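Local atomic coordinates of putative oxidoreductase molybdopterin-binding subunit (Sulfolobus tokodaii, PDB entry 4ZOH), a protein that probably serves as the molybdopterin-binding subunit of an oxidoreductase of the aldehyde oxidase and xanthine dehydrogenase family, holding a pterin cytosine dinucleotide cofactor. Residues A[397-402]-A[570-575]; A[609-614]-A[649-654]; A[540-545]-A[550-555]. All blocks are in the same frame, centred on the assembly; numbering follows the deposited sequence.

Contact 1 of 3, residues A[397-402]-A[570-575]; sequences DELKKE and VHLALV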
ATOM      1  N   ASP A 397     -43.743  23.648  27.435  1.00 32.20           N
ATOM      2  CA  ASP A 397     -44.362  24.901  27.931  1.00 36.83           C
ATOM      3  C   ASP A 397     -43.660  26.144  27.426  1.00 36.22           C
ATOM      4  O   ASP A 397     -44.365  27.038  26.911  1.00 33.62           O
ATOM      5  CB  ASP A 397     -44.490  24.885  29.460  1.00 32.76           C
ATOM      6  CG  ASP A 397     -45.469  23.844  29.909  1.00 35.29           C
ATOM      7  OD1 ASP A 397     -46.389  23.547  29.115  1.00 40.90           O
ATOM      8  OD2 ASP A 397     -45.312  23.260  30.989  1.00 36.96           O
ATOM      9  N   GLU A 398     -42.308  26.178  27.521  1.00 34.63           N
ATOM     10  CA  GLU A 398     -41.533  27.299  26.944  1.00 35.46           C
ATOM     11  C   GLU A 398     -41.801  27.415  25.447  1.00 37.12           C
ATOM     12  O   GLU A 398     -42.136  28.515  24.959  1.00 32.10           O
ATOM     13  CB  GLU A 398     -40.021  27.177  27.179  1.00 43.80           C
ATOM     14  CG  GLU A 398     -39.557  27.110  28.657  1.00 61.88           C
ATOM     15  CD  GLU A 398     -38.017  27.182  28.857  1.00 77.52           C
ATOM     16  OE1 GLU A 398     -37.341  27.828  28.004  1.00 85.08           O
ATOM     17  OE2 GLU A 398     -37.481  26.603  29.864  1.00 64.00           O
ATOM     18  N   LEU A 399     -41.692  26.289  24.709  1.00 32.75           N
ATOM     19  CA  LEU A 399     -41.906  26.380  23.277  1.00 34.57           C
ATOM     20  C   LEU A 399     -43.312  26.795  22.902  1.00 31.59           C
ATOM     21  O   LEU A 399     -43.520  27.537  21.934  1.00 29.43           O
ATOM     22  CB  LEU A 399     -41.525  25.072  22.554  1.00 39.17           C
ATOM     23  CG  LEU A 399     -40.047  24.686  22.567  1.00 38.15           C
ATOM     24  CD1 LEU A 399     -39.902  23.282  21.946  1.00 33.90           C
ATOM     25  CD2 LEU A 399     -39.190  25.725  21.823  1.00 35.02           C
ATOM     26  N   LYS A 400     -44.297  26.321  23.669  1.00 31.41           N
ATOM     27  CA  LYS A 400     -45.679  26.721  23.408  1.00 36.40           C
ATOM     28  C   LYS A 400     -45.932  28.247  23.446  1.00 40.99           C
ATOM     29  O   LYS A 400     -46.856  28.731  22.766  1.00 40.12           O
ATOM     30  CB  LYS A 400     -46.638  25.962  24.333  1.00 37.15           C
ATOM     31  CG  LYS A 400     -46.926  24.526  23.867  1.00 39.36           C
ATOM     32  CD  LYS A 400     -47.566  24.469  22.452  1.00 35.02           C
ATOM     33  CE  LYS A 400     -49.069  24.517  22.544  1.00 32.09           C
ATOM     34  NZ  LYS A 400     -49.479  24.779  21.136  1.00 37.53           N
ATOM     35  N   LYS A 401     -45.098  29.013  24.168  1.00 39.49           N
ATOM     36  CA  LYS A 401     -45.284  30.483  24.114  1.00 44.73           C
ATOM     37  C   LYS A 401     -44.448  31.231  23.121  1.00 49.24           C
ATOM     38  O   LYS A 401     -44.679  32.420  22.920  1.00 46.74           O
ATOM     39  CB  LYS A 401     -45.362  31.184  25.468  1.00 43.98           C
ATOM     40  CG  LYS A 401     -44.511  30.591  26.548  1.00 43.22           C
ATOM     41  CD  LYS A 401     -45.316  30.465  27.817  1.00 44.11           C
ATOM     42  CE  LYS A 401     -44.355  30.811  28.926  1.00 49.00           C
ATOM     43  NZ  LYS A 401     -44.566  30.138  30.237  1.00 46.69           N
ATOM     44  N   GLU A 402     -43.559  30.532  22.412  1.00 47.50           N
ATOM     45  CA  GLU A 402     -42.827  31.188  21.322  1.00 37.41           C
ATOM     46  C   GLU A 402     -43.608  31.214  20.034  1.00 35.41           C
ATOM     47  O   GLU A 402     -44.687  30.666  19.940  1.00 36.43           O
ATOM     48  CB  GLU A 402     -41.410  30.625  21.202  1.00 40.63           C
ATOM     49  CG  GLU A 402     -40.741  30.576  22.581  1.00 41.81           C
ATOM     50  CD  GLU A 402     -39.432  29.824  22.617  1.00 46.62           C
ATOM     51  OE1 GLU A 402     -38.814  29.637  21.551  1.00 46.67           O
ATOM     52  OE2 GLU A 402     -39.014  29.412  23.724  1.00 55.93           O
ATOM     53  N   VAL A 570     -37.879  12.189  24.903  1.00 26.05           N
ATOM     54  CA  VAL A 570     -38.915  13.044  24.320  1.00 25.09           C
ATOM     55  C   VAL A 570     -38.197  14.183  23.554  1.00 22.93           C
ATOM     56  O   VAL A 570     -37.210  14.731  24.067  1.00 25.23           O
ATOM     57  CB  VAL A 570     -39.937  13.535  25.412  1.00 24.80           C
ATOM     58  CG1 VAL A 570     -39.206  14.153  26.625  1.00 26.53           C
ATOM     59  CG2 VAL A 570     -40.878  14.589  24.840  1.00 23.11           C
ATOM     60  N   HIS A 571     -38.689  14.523  22.354  1.00 22.67           N
ATOM     61  CA  HIS A 571     -38.051  15.473  21.502  1.00 23.16           C
ATOM     62  C   HIS A 571     -39.161  16.412  21.154  1.00 26.91           C
ATOM     63  O   HIS A 571     -40.320  16.025  21.202  1.00 27.42           O
ATOM     64  CB  HIS A 571     -37.444  14.832  20.204  1.00 19.94           C
ATOM     65  CG  HIS A 571     -36.190  14.024  20.460  1.00 18.30           C
ATOM     66  ND1 HIS A 571     -35.173  13.896  19.520  1.00 16.08           N
ATOM     67  CD2 HIS A 571     -35.791  13.303  21.544  1.00 17.01           C
ATOM     68  CE1 HIS A 571     -34.177  13.208  20.065  1.00 15.29           C
ATOM     69  NE2 HIS A 571     -34.542  12.782  21.263  1.00 16.74           N
ATOM     70  N   LEU A 572     -38.788  17.652  20.804  1.00 25.25           N
ATOM     71  CA  LEU A 572     -39.713  18.728  20.611  1.00 25.05           C
ATOM     72  C   LEU A 572     -39.170  19.651  19.552  1.00 22.72           C
ATOM     73  O   LEU A 572     -37.977  19.873  19.502  1.00 26.39           O
ATOM     74  CB  LEU A 572     -39.808  19.507  21.934  1.00 23.69           C
ATOM     75  CG  LEU A 572     -40.257  18.757  23.150  1.00 25.17           C
ATOM     76  CD1 LEU A 572     -39.078  18.551  24.026  1.00 24.13           C
ATOM     77  CD2 LEU A 572     -41.235  19.640  23.923  1.00 29.96           C
ATOM     78  N   ALA A 573     -40.032  20.156  18.696  1.00 23.93           N
ATOM     79  CA  ALA A 573     -39.603  21.094  17.687  1.00 25.42           C
ATOM     80  C   ALA A 573     -40.592  22.240  17.580  1.00 26.32           C
ATOM     81  O   ALA A 573     -41.763  22.052  17.874  1.00 29.32           O
ATOM     82  CB  ALA A 573     -39.482  20.415  16.354  1.00 25.02           C
ATOM     83  N   LEU A 574     -40.114  23.390  17.115  1.00 26.24           N
ATOM     84  CA  LEU A 574     -40.932  24.569  16.878  1.00 27.29           C
ATOM     85  C   LEU A 574     -40.654  24.904  15.470  1.00 24.15           C
ATOM     86  O   LEU A 574     -39.479  25.086  15.098  1.00 29.00           O
ATOM     87  CB  LEU A 574     -40.492  25.780  17.794  1.00 25.82           C
ATOM     88  CG  LEU A 574     -41.284  27.130  17.640  1.00 27.44           C
ATOM     89  CD1 LEU A 574     -42.614  27.031  18.349  1.00 28.10           C
ATOM     90  CD2 LEU A 574     -40.523  28.323  18.265  1.00 31.01           C
ATOM     91  N   VAL A 575     -41.688  25.047  14.676  1.00 24.53           N
ATOM     92  CA  VAL A 575     -41.441  25.283  13.238  1.00 24.24           C
ATOM     93  C   VAL A 575     -42.302  26.412  12.781  1.00 24.83           C
ATOM     94  O   VAL A 575     -43.262  26.731  13.468  1.00 26.71           O
ATOM     95  CB  VAL A 575     -41.827  24.031  12.364  1.00 26.83           C
ATOM     96  CG1 VAL A 575     -41.096  22.750  12.805  1.00 25.92           C
ATOM     97  CG2 VAL A 575     -43.342  23.772  12.313  1.00 27.09           C
TER
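Within segment 570-575, Leu572 is the first residue to touch segment 397-402, and it does so near its root: its CB lies 3.8 Å from CD1 of Leu399, the two side chains meeting at a slant. Leu399 reaches from the helix toward the strand with CG beside its own backbone N (chi1 -66°), which spreads its two methyls over the strand so that each serves a different leucine. Ala573, next in line, turns its methyl to the other face of the sheet, where Ile682 of helix 673-688 receives it. With Leu574 the chain comes back to the helix side. Here CD2 of Leu399 approaches CB of Leu574 at 4.2 Å, while the far end of Leu574 extends past Leu399 to Glu402. Its CG stands opposite the backbone N (chi1 180°), and this carries CD1 to 3.7 Å from the carbonyl O of Leu399. That oxygen also accepts a backbone hydrogen bond from Glu402 N at 3.0 Å. The other methyl, CD2, packs 3.8 Å from CB of Glu402, whose side chain runs at about a right angle to that of Leu574. The extended Glu402 chain keeps OE1 3.9 Å from the same methyl, Leu574 CD2, and that oxygen makes a long, weak ion pair with Lys587 of the next strand. Apolar packing thus does the work between the segments, and Val406 of strand 405-412 adds to it by touching both Leu399 and Leu574. The alternation of leucines toward helix 385-401 and of His571, Ala573 and Val575 toward helix 673-688 is the pattern expected of a strand in a sheet covered by helices on both faces, here the four-stranded sheet of a layered alpha/beta fold.

Contact 2 of 3, residues A[609-614]-A[649-654]; sequences GGIVQG and EKIDWY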
ATOM      1  N   GLY A 609     -26.502  14.375  14.582  1.00 18.47           N
ATOM      2  CA  GLY A 609     -26.479  13.753  13.236  1.00 19.68           C
ATOM      3  C   GLY A 609     -27.782  12.989  12.892  1.00 18.11           C
ATOM      4  O   GLY A 609     -28.335  13.154  11.800  1.00 18.43           O
ATOM      5  N   GLY A 610     -28.263  12.175  13.840  1.00 20.00           N
ATOM      6  CA  GLY A 610     -29.532  11.441  13.644  1.00 18.84           C
ATOM      7  C   GLY A 610     -30.742  12.308  13.503  1.00 20.67           C
ATOM      8  O   GLY A 610     -31.563  12.131  12.578  1.00 20.51           O
ATOM      9  N   ILE A 611     -30.834  13.303  14.391  1.00 22.52           N
ATOM     10  CA  ILE A 611     -31.897  14.302  14.315  1.00 21.35           C
ATOM     11  C   ILE A 611     -32.027  14.936  12.954  1.00 20.53           C
ATOM     12  O   ILE A 611     -33.163  15.095  12.434  1.00 21.69           O
ATOM     13  CB  ILE A 611     -31.766  15.401  15.439  1.00 23.02           C
ATOM     14  CG1 ILE A 611     -32.174  14.823  16.811  1.00 23.48           C
ATOM     15  CG2 ILE A 611     -32.704  16.571  15.202  1.00 20.22           C
ATOM     16  CD1 ILE A 611     -31.565  15.601  18.024  1.00 23.29           C
ATOM     17  N   VAL A 612     -30.897  15.314  12.353  1.00 17.58           N
ATOM     18  CA  VAL A 612     -30.973  15.978  11.058  1.00 16.72           C
ATOM     19  C   VAL A 612     -31.375  15.006   9.946  1.00 18.55           C
ATOM     20  O   VAL A 612     -32.080  15.385   9.017  1.00 19.38           O
ATOM     21  CB  VAL A 612     -29.623  16.713  10.710  1.00 16.35           C
ATOM     22  CG1 VAL A 612     -29.559  17.136   9.250  1.00 15.56           C
ATOM     23  CG2 VAL A 612     -29.428  17.977  11.611  1.00 18.48           C
ATOM     24  N   GLN A 613     -30.892  13.756  10.016  1.00 20.07           N
ATOM     25  CA  GLN A 613     -31.438  12.708   9.076  1.00 22.32           C
ATOM     26  C   GLN A 613     -32.976  12.513   9.233  1.00 20.22           C
ATOM     27  O   GLN A 613     -33.717  12.580   8.265  1.00 20.79           O
ATOM     28  CB  GLN A 613     -30.638  11.390   9.218  1.00 19.11           C
ATOM     29  CG  GLN A 613     -29.363  11.506   8.392  1.00 16.80           C
ATOM     30  CD  GLN A 613     -28.436  10.365   8.716  1.00 19.51           C
ATOM     31  OE1 GLN A 613     -28.386   9.903   9.856  1.00 20.22           O
ATOM     32  NE2 GLN A 613     -27.718   9.869   7.704  1.00 19.27           N
ATOM     33  N   GLY A 614     -33.428  12.382  10.482  1.00 20.30           N
ATOM     34  CA  GLY A 614     -34.887  12.201  10.760  1.00 21.06           C
ATOM     35  C   GLY A 614     -35.693  13.397  10.254  1.00 21.61           C
ATOM     36  O   GLY A 614     -36.744  13.211   9.642  1.00 21.45           O
ATOM     37  N   GLU A 649     -32.045  26.121  13.535  1.00 38.08           N
ATOM     38  CA  GLU A 649     -31.155  27.170  14.029  1.00 38.21           C
ATOM     39  C   GLU A 649     -30.402  26.764  15.283  1.00 33.92           C
ATOM     40  O   GLU A 649     -29.239  27.071  15.436  1.00 36.82           O
ATOM     41  CB  GLU A 649     -32.003  28.400  14.284  1.00 50.57           C
ATOM     42  CG  GLU A 649     -32.914  28.708  13.104  1.00 54.97           C
ATOM     43  CD  GLU A 649     -33.628  30.029  13.229  1.00 74.87           C
ATOM     44  OE1 GLU A 649     -34.539  30.252  12.386  1.00 90.15           O
ATOM     45  OE2 GLU A 649     -33.285  30.834  14.147  1.00 73.84           O
ATOM     46  N   LYS A 650     -31.054  26.003  16.161  1.00 31.85           N
ATOM     47  CA  LYS A 650     -30.403  25.444  17.300  1.00 31.51           C
ATOM     48  C   LYS A 650     -31.013  24.095  17.674  1.00 31.43           C
ATOM     49  O   LYS A 650     -32.238  23.923  17.603  1.00 33.89           O
ATOM     50  CB  LYS A 650     -30.549  26.436  18.470  1.00 34.70           C
ATOM     51  CG  LYS A 650     -29.841  26.036  19.731  1.00 39.09           C
ATOM     52  CD  LYS A 650     -28.353  25.779  19.590  1.00 48.13           C
ATOM     53  CE  LYS A 650     -27.732  25.848  20.986  1.00 49.97           C
ATOM     54  NZ  LYS A 650     -26.703  24.797  21.062  1.00 52.43           N
ATOM     55  N   ILE A 651     -30.161  23.159  18.091  1.00 27.26           N
ATOM     56  CA  ILE A 651     -30.625  21.902  18.607  1.00 26.78           C
ATOM     57  C   ILE A 651     -30.008  21.803  19.969  1.00 27.06           C
ATOM     58  O   ILE A 651     -28.774  21.779  20.094  1.00 26.56           O
ATOM     59  CB  ILE A 651     -30.077  20.711  17.753  1.00 29.40           C
ATOM     60  CG1 ILE A 651     -30.617  20.762  16.323  1.00 31.39           C
ATOM     61  CG2 ILE A 651     -30.421  19.379  18.408  1.00 27.97           C
ATOM     62  CD1 ILE A 651     -30.095  19.663  15.407  1.00 35.98           C
ATOM     63  N   ASP A 652     -30.839  21.742  21.007  1.00 26.86           N
ATOM     64  CA  ASP A 652     -30.316  21.532  22.357  1.00 25.26           C
ATOM     65  C   ASP A 652     -30.518  20.079  22.736  1.00 26.67           C
ATOM     66  O   ASP A 652     -31.634  19.559  22.672  1.00 26.43           O
ATOM     67  CB  ASP A 652     -31.082  22.417  23.368  1.00 27.65           C
ATOM     68  CG  ASP A 652     -30.879  23.920  23.116  1.00 28.82           C
ATOM     69  OD1 ASP A 652     -29.823  24.315  22.632  1.00 30.25           O
ATOM     70  OD2 ASP A 652     -31.810  24.697  23.389  1.00 37.73           O
ATOM     71  N   TRP A 653     -29.448  19.454  23.185  1.00 29.85           N
ATOM     72  CA  TRP A 653     -29.487  18.101  23.595  1.00 29.52           C
ATOM     73  C   TRP A 653     -29.264  17.994  25.096  1.00 30.82           C
ATOM     74  O   TRP A 653     -28.285  18.521  25.628  1.00 30.86           O
ATOM     75  CB  TRP A 653     -28.415  17.300  22.814  1.00 28.62           C
ATOM     76  CG  TRP A 653     -28.402  15.834  23.238  1.00 23.16           C
ATOM     77  CD1 TRP A 653     -29.342  14.860  22.896  1.00 20.68           C
ATOM     78  CD2 TRP A 653     -27.433  15.180  24.057  1.00 24.66           C
ATOM     79  NE1 TRP A 653     -28.988  13.655  23.445  1.00 22.73           N
ATOM     80  CE2 TRP A 653     -27.836  13.815  24.173  1.00 21.46           C
ATOM     81  CE3 TRP A 653     -26.253  15.603  24.710  1.00 22.67           C
ATOM     82  CZ2 TRP A 653     -27.107  12.891  24.890  1.00 24.70           C
ATOM     83  CZ3 TRP A 653     -25.558  14.701  25.444  1.00 22.99           C
ATOM     84  CH2 TRP A 653     -25.975  13.337  25.543  1.00 23.61           C
ATOM     85  N   TYR A 654     -30.175  17.295  25.762  1.00 28.52           N
ATOM     86  CA  TYR A 654     -30.030  16.954  27.194  1.00 30.66           C
ATOM     87  C   TYR A 654     -30.143  15.432  27.504  1.00 31.56           C
ATOM     88  O   TYR A 654     -30.875  14.687  26.850  1.00 28.55           O
ATOM     89  CB  TYR A 654     -31.073  17.700  28.053  1.00 30.12           C
ATOM     90  CG  TYR A 654     -31.156  19.174  27.755  1.00 30.30           C
ATOM     91  CD1 TYR A 654     -30.279  20.095  28.404  1.00 35.37           C
ATOM     92  CD2 TYR A 654     -32.112  19.664  26.858  1.00 26.94           C
ATOM     93  CE1 TYR A 654     -30.397  21.498  28.153  1.00 35.08           C
ATOM     94  CE2 TYR A 654     -32.224  21.028  26.585  1.00 28.71           C
ATOM     95  CZ  TYR A 654     -31.358  21.944  27.245  1.00 30.89           C
ATOM     96  OH  TYR A 654     -31.448  23.279  26.945  1.00 33.33           O
TER
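Ile611 and Ile651 meet as a reciprocal pair of branched side chains that slide past one another in opposite directions. The CD1 tip of Ile611 touches the CG2 branch of Ile651 at 4.0 Å, and the CD1 tip of Ile651 touches the CG2 branch of Ile611 at 4.1 Å. Both residues hold CG1 beside the backbone N (chi1 -74° and -64°), which leaves each CG2 opposite that N and ready to take the partner's tip. The same CD1 of Ile651 also lies 4.2 Å from CG2 of Val612, so the strand residue straddles two successive positions of the helix. Ile608, one turn earlier, and Tyr588 extend this buried layer.

Topologically, strand 583-593, helix 600-619 and strand 651-655 form a beta-alpha-beta crossover: the two strands run parallel and adjacent, and the isoleucines join the connecting helix to the strand that completes the unit.

Polar interactions lie around the apolar pair. On the opposite side of the strand from Ile651, Lys650 NZ and Asp652 OD1 form a salt bridge of 3.5 Å. Trp653 turns its NE1 to Asp592 of strand 583-593 in a hydrogen bond. A different protein chain of the assembly approaches as well, hydrogen-bonding to Ile651 O through a polar side chain and laying its backbone against Val612, whose side chain is about 11 Å both from a bound [2Fe-2S] cluster and from the pterin cytosine dinucleotide.

Contact 3 of 3, residues A[540-545]-A[550-555]; sequences EIVKNA and ESLDTT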
ATOM      1  N   GLU A 540       8.880  -1.777  34.916  1.00 32.06           N
ATOM      2  CA  GLU A 540       9.574  -2.918  35.533  1.00 33.34           C
ATOM      3  C   GLU A 540       8.690  -4.147  35.588  1.00 29.04           C
ATOM      4  O   GLU A 540       9.170  -5.252  35.352  1.00 32.65           O
ATOM      5  CB  GLU A 540      10.141  -2.622  36.953  1.00 34.98           C
ATOM      6  CG  GLU A 540      11.403  -1.773  37.031  1.00 38.77           C
ATOM      7  CD  GLU A 540      11.385  -0.860  38.283  1.00 46.20           C
ATOM      8  OE1 GLU A 540      10.612  -1.115  39.266  1.00 37.57           O
ATOM      9  OE2 GLU A 540      12.141   0.141  38.278  1.00 49.33           O
ATOM     10  N   ILE A 541       7.410  -3.995  35.872  1.00 29.14           N
ATOM     11  CA  ILE A 541       6.509  -5.148  35.844  1.00 31.47           C
ATOM     12  C   ILE A 541       6.507  -5.831  34.442  1.00 33.46           C
ATOM     13  O   ILE A 541       6.537  -7.082  34.318  1.00 38.04           O
ATOM     14  CB  ILE A 541       5.065  -4.761  36.295  1.00 32.64           C
ATOM     15  CG1 ILE A 541       4.998  -4.480  37.830  1.00 32.64           C
ATOM     16  CG2 ILE A 541       4.063  -5.855  35.941  1.00 28.86           C
ATOM     17  CD1 ILE A 541       3.681  -3.874  38.272  1.00 30.40           C
ATOM     18  N   VAL A 542       6.458  -4.976  33.409  1.00 35.48           N
ATOM     19  CA  VAL A 542       6.310  -5.393  32.024  1.00 27.46           C
ATOM     20  C   VAL A 542       7.597  -6.133  31.634  1.00 28.01           C
ATOM     21  O   VAL A 542       7.541  -7.257  31.172  1.00 29.46           O
ATOM     22  CB  VAL A 542       6.051  -4.197  31.111  1.00 25.84           C
ATOM     23  CG1 VAL A 542       6.208  -4.612  29.635  1.00 24.88           C
ATOM     24  CG2 VAL A 542       4.663  -3.604  31.352  1.00 23.06           C
ATOM     25  N   LYS A 543       8.770  -5.536  31.841  1.00 30.49           N
ATOM     26  CA  LYS A 543      10.031  -6.266  31.495  1.00 31.85           C
ATOM     27  C   LYS A 543      10.233  -7.614  32.196  1.00 35.57           C
ATOM     28  O   LYS A 543      10.688  -8.622  31.591  1.00 34.98           O
ATOM     29  CB  LYS A 543      11.204  -5.381  31.663  1.00 30.11           C
ATOM     30  CG  LYS A 543      11.010  -4.148  30.842  1.00 31.99           C
ATOM     31  CD  LYS A 543      12.289  -3.386  30.824  1.00 33.73           C
ATOM     32  CE  LYS A 543      12.137  -2.138  29.970  1.00 32.42           C
ATOM     33  NZ  LYS A 543      13.482  -1.953  29.419  1.00 43.52           N
ATOM     34  N   ASN A 544       9.846  -7.635  33.462  1.00 37.45           N
ATOM     35  CA  ASN A 544       9.844  -8.851  34.237  1.00 40.56           C
ATOM     36  C   ASN A 544       8.798  -9.845  33.775  1.00 38.63           C
ATOM     37  O   ASN A 544       9.041 -11.027  33.857  1.00 40.00           O
ATOM     38  CB  ASN A 544       9.815  -8.560  35.765  1.00 44.66           C
ATOM     39  CG  ASN A 544      11.177  -8.044  36.255  1.00 56.32           C
ATOM     40  OD1 ASN A 544      12.145  -8.820  36.362  1.00 52.47           O
ATOM     41  ND2 ASN A 544      11.293  -6.713  36.455  1.00 52.73           N
ATOM     42  N   ALA A 545       7.653  -9.395  33.275  1.00 35.65           N
ATOM     43  CA  ALA A 545       6.701 -10.368  32.711  1.00 37.32           C
ATOM     44  C   ALA A 545       7.292 -11.150  31.528  1.00 36.83           C
ATOM     45  O   ALA A 545       7.075 -12.347  31.406  1.00 34.57           O
ATOM     46  CB  ALA A 545       5.382  -9.699  32.312  1.00 38.90           C
ATOM     47  N   GLU A 550       5.819 -14.649  30.863  1.00 38.85           N
ATOM     48  CA  GLU A 550       4.431 -14.347  31.134  1.00 38.01           C
ATOM     49  C   GLU A 550       3.904 -13.273  30.141  1.00 37.00           C
ATOM     50  O   GLU A 550       4.398 -12.146  30.104  1.00 32.66           O
ATOM     51  CB  GLU A 550       4.339 -13.819  32.555  1.00 47.12           C
ATOM     52  CG  GLU A 550       3.995 -14.875  33.581  1.00 65.36           C
ATOM     53  CD  GLU A 550       2.505 -15.072  33.616  1.00 77.45           C
ATOM     54  OE1 GLU A 550       1.783 -14.104  34.012  1.00 87.51           O
ATOM     55  OE2 GLU A 550       2.065 -16.171  33.195  1.00 83.84           O
ATOM     56  N   SER A 551       2.908 -13.624  29.346  1.00 32.02           N
ATOM     57  CA  SER A 551       2.424 -12.741  28.313  1.00 31.34           C
ATOM     58  C   SER A 551       1.443 -11.677  28.856  1.00 31.47           C
ATOM     59  O   SER A 551       0.531 -12.005  29.607  1.00 30.07           O
ATOM     60  CB  SER A 551       1.704 -13.519  27.213  1.00 32.05           C
ATOM     61  OG  SER A 551       1.085 -12.589  26.324  1.00 35.05           O
ATOM     62  N   LEU A 552       1.595 -10.440  28.379  1.00 28.06           N
ATOM     63  CA  LEU A 552       0.693  -9.331  28.689  1.00 27.01           C
ATOM     64  C   LEU A 552      -0.081  -8.933  27.407  1.00 27.31           C
ATOM     65  O   LEU A 552      -0.111  -7.771  26.989  1.00 30.20           O
ATOM     66  CB  LEU A 552       1.528  -8.140  29.214  1.00 23.12           C
ATOM     67  CG  LEU A 552       2.219  -8.315  30.589  1.00 30.23           C
ATOM     68  CD1 LEU A 552       3.033  -7.042  30.921  1.00 26.52           C
ATOM     69  CD2 LEU A 552       1.165  -8.592  31.679  1.00 26.05           C
ATOM     70  N   ASP A 553      -0.626  -9.928  26.738  1.00 27.50           N
ATOM     71  CA  ASP A 553      -1.449  -9.711  25.548  1.00 24.62           C
ATOM     72  C   ASP A 553      -2.703 -10.492  25.888  1.00 26.61           C
ATOM     73  O   ASP A 553      -2.634 -11.683  26.058  1.00 27.39           O
ATOM     74  CB  ASP A 553      -0.748 -10.294  24.287  1.00 20.83           C
ATOM     75  CG  ASP A 553      -1.404  -9.833  22.975  1.00 20.60           C
ATOM     76  OD1 ASP A 553      -2.665  -9.810  22.845  1.00 23.24           O
ATOM     77  OD2 ASP A 553      -0.658  -9.408  22.075  1.00 21.89           O
ATOM     78  N   THR A 554      -3.847  -9.839  25.991  1.00 26.15           N
ATOM     79  CA  THR A 554      -5.023 -10.556  26.412  1.00 28.89           C
ATOM     80  C   THR A 554      -6.258 -10.210  25.614  1.00 25.35           C
ATOM     81  O   THR A 554      -6.376  -9.099  25.145  1.00 28.99           O
ATOM     82  CB  THR A 554      -5.243 -10.510  27.962  1.00 33.40           C
ATOM     83  OG1 THR A 554      -6.197 -11.537  28.303  1.00 38.49           O
ATOM     84  CG2 THR A 554      -5.708  -9.158  28.450  1.00 32.94           C
ATOM     85  N   THR A 555      -7.118 -11.188  25.401  1.00 22.23           N
ATOM     86  CA  THR A 555      -8.295 -11.025  24.563  1.00 24.25           C
ATOM     87  C   THR A 555      -9.508 -11.410  25.372  1.00 28.17           C
ATOM     88  O   THR A 555      -9.521 -12.454  26.017  1.00 32.02           O
ATOM     89  CB  THR A 555      -8.180 -11.895  23.267  1.00 24.17           C
ATOM     90  OG1 THR A 555      -7.083 -11.404  22.479  1.00 26.18           O
ATOM     91  CG2 THR A 555      -9.433 -11.821  22.428  1.00 22.71           C
TER
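The carbonyl O of Ala545 receives the backbone N-H of Glu550 at 2.7 Å, a short bond with an angle of 155° at the hydrogen and a donor lying almost straight ahead of the carbonyl. The bond spans the link by which the chain leaves helix 538-547 and turns off across its end toward strand 553-559. The link is compact: CB of Glu550 comes within 3.3 Å of that same Ala545 O, and the methyl of Ala545 lies 3.4 Å from the carbonyl O of Glu550. From there the glutamate chain bends at chi2 (-83°) and its carboxylate leads away from the helix.

Two residues on, Leu552 supplies the apolar half of the contact. Its CD1 methyl sits between Val542 CG2 and Ala545 CB, 3.8 Å from each, fitting between side chains one turn apart on the helix. Val427 of strand 420-427 also packs on Val542, and Ile508 of helix 486-512 on Ala545, so the site is enclosed by neighbouring elements. Farther back, Asn544 loops its ND2 onto Glu540 O at 2.8 Å from above the carbonyl plane, while its own N reaches that oxygen from the other face.

Next to Glu550, Ser551 faces the second subunit and hydrogen-bonds through OG to Glu476 of that copy, which places this helix-to-strand link at the subunit interface. Chemically, one short backbone bond ties the link to the helix while the Leu552 methyl is buried against Val542 and Ala545, so the approach to edge strand 553-559 is held by one polar bond and apolar packing.

In the fold
Contacts 1 and 2 belong to one structural unit. Their centres are 14 Å apart, they share the sheet of strands 405-412, 568-577, 583-593 and 651-655, and they meet where His571 CE1 packs 4.1 Å from Ile611 CD1. Contact 1 covers one face of that sheet with helix 385-401, contact 2 the other with helix 600-619. Contact 3 stands apart, its centre 56 Å from that of contact 1 and 45 Å from that of contact 2, on a different sheet next to the second subunit. Along the chain it is nested inside the loop closed by contact 1, and contact 2 follows. One excursion of the chain therefore links the layered unit to the subunit interface.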